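Fucose-specific lectin (Aleuria aurantia, PDB 6GKE) binds L-fucose at five sites between the blades of its six-bladed beta-propeller, with strongest preference for alpha-1,6-linked core fucose on glycoproteins. Local coordinates at residues A[209-215]-A[227-231]. The protein carries 1 engineered substitution. Numbering follows the deposited sequence.
Sequences SAGVSIA and VYWQK
S213 and A215 pair antiparallel with Q230 and Y228 through four backbone hydrogen bonds, the straightest from Y228 N to A215 O (2.8 Å, 175° at the hydrogen). Between these two hydrogen-bonded pairs sits the non-hydrogen-bonded pair I214 and W229. Here W229 CA makes a CA-H...O contact with S213 O at 3.1 Å.

On the W229 side of the sheet the contact is apolar. The V212 and W229 side chains run alongside one another in the same direction, with V212 CG2 3.9 Å from W229 CB. With chi1 at 60°, W229 CG is flanked by both the N and the C of its own backbone. This turn carries the indole off 209-215, and it lies almost parallel to the Y237 ring. I214 CG1 reaches W229 CB at 4.2 Å. V212 and I214 also touch I189 of the preceding repeat.

Strands 213-219 and 224-230 form a beta hairpin, the first two strands of a four-stranded propeller blade in repeat 5. On the other side A215 CB faces Y228 CB. The Y228 side chain lies beside R226 and E238, which bind fucose, and about 4 Å from a bound fucose (nearest atoms). Its OH makes a weak hydrogen bond to E238. S213 OG bonds to I266 N.

S209 to V212 form a type II turn. The extended K231 chain passes S209, its CD 3.9 Å from S209 CB. One water bridges K231 NZ (2.7 Å) and A210 O (2.9 Å).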
loop_
_atom_site.group_PDB
_atom_site.type_symbol
_atom_site.label_atom_id
_atom_site.label_comp_id
_atom_site.label_asym_id
_atom_site.label_seq_id
_atom_site.Cartn_x
_atom_site.Cartn_y
_atom_site.Cartn_z
ATOM N N SER A 209 14.522 15.224 -7.624
ATOM C CA SER A 209 13.108 15.118 -7.940
ATOM C C SER A 209 12.281 15.791 -6.840
ATOM O O SER A 209 12.592 15.665 -5.664
ATOM C CB SER A 209 12.689 13.674 -8.085
ATOM O OG SER A 209 13.389 13.026 -9.141
ATOM N N ALA A 210 11.193 16.463 -7.215
ATOM C CA ALA A 210 10.305 17.051 -6.225
ATOM C C ALA A 210 9.788 15.963 -5.275
ATOM O O ALA A 210 9.276 14.941 -5.717
ATOM C CB ALA A 210 9.157 17.755 -6.907
ATOM N N GLY A 211 9.907 16.210 -3.968
ATOM C CA GLY A 211 9.297 15.365 -2.948
ATOM C C GLY A 211 10.127 14.154 -2.541
ATOM O O GLY A 211 9.579 13.231 -1.955
ATOM N N VAL A 212 11.437 14.154 -2.797
ATOM C CA VAL A 212 12.282 13.034 -2.360
ATOM C C VAL A 212 12.249 12.881 -0.834
ATOM O O VAL A 212 12.197 13.851 -0.070
ATOM C CB VAL A 212 13.736 13.180 -2.837
ATOM C CG1 VAL A 212 13.857 12.913 -4.323
ATOM C CG2 VAL A 212 14.350 14.526 -2.466
ATOM N N SER A 213 12.365 11.625 -0.399
ATOM C CA SER A 213 12.614 11.274 0.988
ATOM C C SER A 213 14.118 11.403 1.256
ATOM O O SER A 213 14.911 10.915 0.467
ATOM C CB SER A 213 12.094 9.874 1.249
ATOM O OG SER A 213 12.298 9.472 2.592
ATOM N N ILE A 214 14.490 12.052 2.367
ATOM C CA ILE A 214 15.882 12.432 2.654
ATOM C C ILE A 214 16.321 11.794 3.973
ATOM O O ILE A 214 15.562 11.746 4.928
ATOM C CB ILE A 214 16.020 13.969 2.709
ATOM C CG1 ILE A 214 15.627 14.596 1.369
ATOM C CG2 ILE A 214 17.416 14.405 3.149
ATOM C CD1 ILE A 214 15.492 16.097 1.401
ATOM N N ALA A 215 17.581 11.359 4.031
ATOM C CA ALA A 215 18.192 10.902 5.268
ATOM C C ALA A 215 19.648 11.368 5.276
ATOM O O ALA A 215 20.227 11.622 4.220
ATOM C CB ALA A 215 18.089 9.399 5.400
ATOM N N VAL A 227 24.565 12.098 2.623
ATOM C CA VAL A 227 23.187 12.532 2.481
ATOM C C VAL A 227 22.548 11.637 1.418
ATOM O O VAL A 227 23.093 11.492 0.322
ATOM C CB VAL A 227 23.098 14.019 2.094
ATOM C CG1 VAL A 227 21.662 14.488 1.972
ATOM C CG2 VAL A 227 23.860 14.893 3.075
ATOM N N TYR A 228 21.403 11.045 1.768
ATOM C CA TYR A 228 20.665 10.128 0.910
ATOM C C TYR A 228 19.343 10.767 0.505
ATOM O O TYR A 228 18.686 11.414 1.318
ATOM C CB TYR A 228 20.383 8.803 1.623
ATOM C CG TYR A 228 21.654 8.095 1.986
ATOM C CD1 TYR A 228 22.383 7.428 1.016
ATOM C CD2 TYR A 228 22.182 8.178 3.260
ATOM C CE1 TYR A 228 23.609 6.851 1.307
ATOM C CE2 TYR A 228 23.403 7.604 3.569
ATOM C CZ TYR A 228 24.126 6.947 2.588
ATOM O OH TYR A 228 25.357 6.428 2.885
ATOM N N TRP A 229 18.930 10.531 -0.738
ATOM C CA TRP A 229 17.575 10.886 -1.118
ATOM C C TRP A 229 17.044 9.899 -2.149
ATOM O O TRP A 229 17.784 9.319 -2.935
ATOM C CB TRP A 229 17.453 12.331 -1.612
ATOM C CG TRP A 229 18.271 12.708 -2.805
ATOM C CD1 TRP A 229 17.916 12.665 -4.120
ATOM C CD2 TRP A 229 19.584 13.284 -2.763
ATOM N NE1 TRP A 229 18.929 13.158 -4.898
ATOM C CE2 TRP A 229 19.964 13.549 -4.094
ATOM C CE3 TRP A 229 20.475 13.586 -1.729
ATOM C CZ2 TRP A 229 21.193 14.125 -4.408
ATOM C CZ3 TRP A 229 21.689 14.153 -2.041
ATOM C CH2 TRP A 229 22.044 14.415 -3.366
ATOM N N GLN A 230 15.719 9.732 -2.128
ATOM C CA GLN A 230 15.074 8.799 -3.023
ATOM C C GLN A 230 13.612 9.195 -3.187
ATOM O O GLN A 230 12.895 9.393 -2.199
ATOM C CB GLN A 230 15.163 7.379 -2.465
ATOM C CG GLN A 230 14.636 6.298 -3.398
ATOM C CD GLN A 230 14.667 4.955 -2.714
ATOM O OE1 GLN A 230 15.698 4.282 -2.686
ATOM N NE2 GLN A 230 13.547 4.585 -2.114
ATOM N N LYS A 231 13.173 9.241 -4.446
ATOM C CA LYS A 231 11.763 9.253 -4.781
ATOM C C LYS A 231 11.338 7.805 -5.023
ATOM O O LYS A 231 12.067 7.043 -5.658
ATOM C CB LYS A 231 11.517 10.102 -6.029
ATOM C CG LYS A 231 10.093 10.051 -6.552
ATOM C CD LYS A 231 9.811 11.030 -7.657
ATOM C CE LYS A 231 8.429 10.838 -8.239
ATOM N NZ LYS A 231 8.200 11.736 -9.392
HETATM O O HOH W 1 8.530 14.246 -8.419
#